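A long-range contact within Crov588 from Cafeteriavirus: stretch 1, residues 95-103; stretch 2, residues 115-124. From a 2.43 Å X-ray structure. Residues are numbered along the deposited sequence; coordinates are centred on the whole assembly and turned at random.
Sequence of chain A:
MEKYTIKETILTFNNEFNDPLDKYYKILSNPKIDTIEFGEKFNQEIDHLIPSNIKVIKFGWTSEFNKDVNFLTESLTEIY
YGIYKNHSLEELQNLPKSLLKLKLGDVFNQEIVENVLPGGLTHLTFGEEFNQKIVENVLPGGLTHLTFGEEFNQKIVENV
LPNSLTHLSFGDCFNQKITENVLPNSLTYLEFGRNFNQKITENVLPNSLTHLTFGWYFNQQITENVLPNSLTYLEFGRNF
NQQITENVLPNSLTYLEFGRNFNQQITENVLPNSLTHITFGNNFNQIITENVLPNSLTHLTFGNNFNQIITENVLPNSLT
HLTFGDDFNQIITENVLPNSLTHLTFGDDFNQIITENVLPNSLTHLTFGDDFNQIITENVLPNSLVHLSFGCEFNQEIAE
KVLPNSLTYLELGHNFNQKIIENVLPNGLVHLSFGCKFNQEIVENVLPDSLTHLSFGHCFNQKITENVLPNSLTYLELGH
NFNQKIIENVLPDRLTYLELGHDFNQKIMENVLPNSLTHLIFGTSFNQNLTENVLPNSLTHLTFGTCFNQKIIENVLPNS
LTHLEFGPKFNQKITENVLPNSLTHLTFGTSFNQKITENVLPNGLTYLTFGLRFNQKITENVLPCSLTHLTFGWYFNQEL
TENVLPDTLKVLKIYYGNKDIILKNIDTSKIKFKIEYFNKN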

# COMPACT_ATOMS: atom_id res chain seq x y z
N LEU A 95 -32.16 -21.32 -3.79
CA LEU A 95 -31.66 -20.01 -3.40
C LEU A 95 -32.84 -19.06 -3.19
O LEU A 95 -33.85 -19.14 -3.89
CB LEU A 95 -30.72 -19.45 -4.46
CG LEU A 95 -29.36 -20.13 -4.61
CD1 LEU A 95 -28.62 -19.57 -5.82
CD2 LEU A 95 -28.52 -19.98 -3.35
N PRO A 96 -32.74 -18.15 -2.22
CA PRO A 96 -33.87 -17.27 -1.93
C PRO A 96 -34.08 -16.23 -3.02
O PRO A 96 -33.13 -15.73 -3.64
CB PRO A 96 -33.48 -16.60 -0.60
CG PRO A 96 -31.97 -16.63 -0.61
CD PRO A 96 -31.58 -17.90 -1.34
N LYS A 97 -35.36 -15.90 -3.25
CA LYS A 97 -35.72 -14.94 -4.28
C LYS A 97 -35.29 -13.52 -3.94
O LYS A 97 -35.46 -12.62 -4.78
CB LYS A 97 -37.23 -14.97 -4.52
CG LYS A 97 -37.74 -16.28 -5.13
CD LYS A 97 -37.00 -16.66 -6.42
CE LYS A 97 -35.76 -17.50 -6.14
NZ LYS A 97 -35.44 -18.45 -7.26
N SER A 98 -34.79 -13.28 -2.73
CA SER A 98 -34.23 -11.97 -2.40
C SER A 98 -32.83 -11.77 -2.98
O SER A 98 -32.34 -10.64 -3.00
CB SER A 98 -34.17 -11.78 -0.88
OG SER A 98 -33.38 -12.78 -0.27
N LEU A 99 -32.18 -12.83 -3.46
CA LEU A 99 -30.77 -12.75 -3.80
C LEU A 99 -30.55 -11.82 -4.98
O LEU A 99 -31.24 -11.91 -6.00
CB LEU A 99 -30.21 -14.13 -4.12
CG LEU A 99 -28.70 -14.25 -3.90
CD1 LEU A 99 -28.38 -14.21 -2.40
CD2 LEU A 99 -28.14 -15.51 -4.53
N LEU A 100 -29.57 -10.92 -4.83
CA LEU A 100 -29.19 -10.00 -5.88
C LEU A 100 -27.80 -10.26 -6.45
O LEU A 100 -27.56 -10.00 -7.63
CB LEU A 100 -29.22 -8.56 -5.35
CG LEU A 100 -30.58 -8.05 -4.88
CD1 LEU A 100 -30.42 -6.73 -4.15
CD2 LEU A 100 -31.51 -7.90 -6.07
N LYS A 101 -26.88 -10.78 -5.63
CA LYS A 101 -25.49 -10.94 -6.01
C LYS A 101 -25.03 -12.34 -5.61
O LYS A 101 -25.26 -12.77 -4.48
CB LYS A 101 -24.63 -9.87 -5.34
CG LYS A 101 -25.11 -8.46 -5.61
CD LYS A 101 -24.01 -7.45 -5.37
CE LYS A 101 -24.48 -6.04 -5.67
NZ LYS A 101 -23.38 -5.05 -5.48
N LEU A 102 -24.40 -13.03 -6.55
CA LEU A 102 -24.06 -14.43 -6.34
C LEU A 102 -22.76 -14.76 -7.05
O LEU A 102 -22.60 -14.46 -8.24
CB LEU A 102 -25.18 -15.33 -6.87
CG LEU A 102 -24.90 -16.83 -7.02
CD1 LEU A 102 -24.72 -17.50 -5.68
CD2 LEU A 102 -26.04 -17.48 -7.82
N LYS A 103 -21.84 -15.38 -6.32
CA LYS A 103 -20.72 -16.09 -6.92
C LYS A 103 -20.88 -17.58 -6.61
O LYS A 103 -20.96 -17.97 -5.44
CB LYS A 103 -19.37 -15.61 -6.41
CG LYS A 103 -18.22 -16.37 -7.08
CD LYS A 103 -16.87 -16.06 -6.46
CE LYS A 103 -15.80 -17.00 -7.00
NZ LYS A 103 -16.07 -18.44 -6.68
N ASN A 115 -35.15 -21.01 -15.55
CA ASN A 115 -35.87 -20.94 -14.29
C ASN A 115 -35.14 -21.67 -13.17
O ASN A 115 -35.75 -22.40 -12.38
CB ASN A 115 -37.30 -21.48 -14.43
CG ASN A 115 -38.20 -20.57 -15.24
OD1 ASN A 115 -38.73 -20.96 -16.27
ND2 ASN A 115 -38.37 -19.35 -14.76
N VAL A 116 -33.83 -21.48 -13.09
CA VAL A 116 -33.02 -22.00 -11.99
C VAL A 116 -32.42 -20.86 -11.16
O VAL A 116 -32.69 -20.74 -9.97
CB VAL A 116 -31.93 -22.96 -12.50
CG1 VAL A 116 -31.11 -23.50 -11.34
CG2 VAL A 116 -32.55 -24.09 -13.30
N LEU A 117 -31.62 -20.00 -11.79
CA LEU A 117 -31.01 -18.89 -11.07
C LEU A 117 -32.09 -17.92 -10.58
O LEU A 117 -33.10 -17.71 -11.27
CB LEU A 117 -30.02 -18.16 -11.97
CG LEU A 117 -28.53 -18.49 -11.91
CD1 LEU A 117 -28.18 -19.60 -10.95
CD2 LEU A 117 -28.01 -18.84 -13.33
N PRO A 118 -31.90 -17.31 -9.41
CA PRO A 118 -32.89 -16.34 -8.91
C PRO A 118 -33.22 -15.28 -9.95
O PRO A 118 -32.34 -14.69 -10.57
CB PRO A 118 -32.20 -15.74 -7.68
CG PRO A 118 -31.28 -16.84 -7.20
CD PRO A 118 -30.81 -17.56 -8.44
N GLY A 119 -34.52 -15.03 -10.12
CA GLY A 119 -34.97 -14.15 -11.19
C GLY A 119 -34.56 -12.71 -11.02
O GLY A 119 -34.30 -12.01 -12.01
N GLY A 120 -34.49 -12.23 -9.78
CA GLY A 120 -34.14 -10.85 -9.52
C GLY A 120 -32.66 -10.57 -9.43
O GLY A 120 -32.27 -9.42 -9.18
N LEU A 121 -31.83 -11.58 -9.65
CA LEU A 121 -30.39 -11.43 -9.52
C LEU A 121 -29.85 -10.34 -10.44
O LEU A 121 -30.27 -10.21 -11.59
CB LEU A 121 -29.71 -12.76 -9.83
CG LEU A 121 -28.31 -13.02 -9.30
CD1 LEU A 121 -28.37 -13.35 -7.82
CD2 LEU A 121 -27.67 -14.16 -10.09
N THR A 122 -28.88 -9.59 -9.93
CA THR A 122 -28.23 -8.54 -10.70
C THR A 122 -26.74 -8.79 -10.93
O THR A 122 -26.19 -8.28 -11.91
CB THR A 122 -28.38 -7.18 -10.00
OG1 THR A 122 -28.04 -7.31 -8.61
CG2 THR A 122 -29.80 -6.66 -10.11
N HIS A 123 -26.08 -9.54 -10.05
CA HIS A 123 -24.65 -9.78 -10.13
C HIS A 123 -24.39 -11.27 -10.07
O HIS A 123 -24.70 -11.92 -9.06
CB HIS A 123 -23.91 -9.06 -8.98
CG HIS A 123 -23.87 -7.57 -9.13
ND1 HIS A 123 -25.01 -6.79 -9.17
CD2 HIS A 123 -22.83 -6.71 -9.23
CE1 HIS A 123 -24.66 -5.52 -9.30
NE2 HIS A 123 -23.35 -5.45 -9.34
N LEU A 124 -23.85 -11.82 -11.15
CA LEU A 124 -23.54 -13.24 -11.25
C LEU A 124 -22.07 -13.43 -11.60
O LEU A 124 -21.57 -12.79 -12.54
CB LEU A 124 -24.42 -13.94 -12.29
CG LEU A 124 -24.09 -15.41 -12.55
CD1 LEU A 124 -24.17 -16.21 -11.26
CD2 LEU A 124 -25.02 -15.99 -13.61
O HOH W 1 -33.09 -19.37 -7.30

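The two stretches lie side by side in matching conformations. Each makes a type I turn, Pro96 to Leu99 and Pro118 to Leu121, closed by Leu99 N to Pro96 O at 3.1 Å and Leu121 N to Pro118 O at 3.3 Å, and each then enters a strand. The strands pair in parallel, Lys101 with His123 and Leu102 with Leu124, and the contact buries 629 Å² summed over both sides.

Polar contact centres on one carbonyl. Leu100 O accepts from Thr122 N at 2.7 Å (N-H...O angle 160°), from His123 N at 2.9 Å (155°) and from Thr122 OG1 at 2.9 Å. Thr122 has chi1 of 48° (p), which places its hydroxyl where it can both donate to this oxygen and accept from His123 ND1, 3.1 Å from OG1. One strand step on, Leu102 N donates to His123 O at 2.8 Å (148°). Two CA-H...O contacts flank this bond: Lys101 CA to His123 O at 3.3 Å and Leu124 CA to Leu102 O at 3.4 Å.

Lys101 and His123 share one face of the sheet. With chi1 at -55° (m) and chi2 to chi4 all t, the lysine extends across the imidazole; its CE sits 3.6 Å from the centroid of the His123 ring and 10° off the ring normal, a CH-pi contact. The aliphatic chain thus covers the ring, and NZ ends above its far rim, 3.9 Å from His123 NE2.

On the other face, Leu102 and Leu124 are buried, both t,p, with Leu102 CD2 4.1 Å from Leu124 CD1. Leu99 and Leu121 adopt the same t,p rotamer at equivalent turn positions. Leu121 CD1 packs against both Leu99 CD2 and Leu102 CB, 3.9 Å from each, and lies 3.4 Å from Leu100 C. Branched apolar side chains suit this interior, where they fill space without polar groups needing partners. Leu117 is less regular: chi1 of -96° and chi2 of 2° fall between wells, yet its CD1 comes within 4.3 Å of Leu102 CD2.

At the turns, Pro118 points toward stretch 1, its ring CG 3.8 Å from Leu95 CB and 4.2 Å from Leu99 CB. It is buried, and its compact ring presents carbon to both leucines. Exposed Lys97 instead folds back, with chi1 and chi2 both m and chi3 at 89° (p), bringing NZ to 3.7 Å from Pro118 CA. There NZ donates to a water at 2.5 Å from NZ, and the water donates to Val116 O, 3.0 Å from the water oxygen, bridging the stretches.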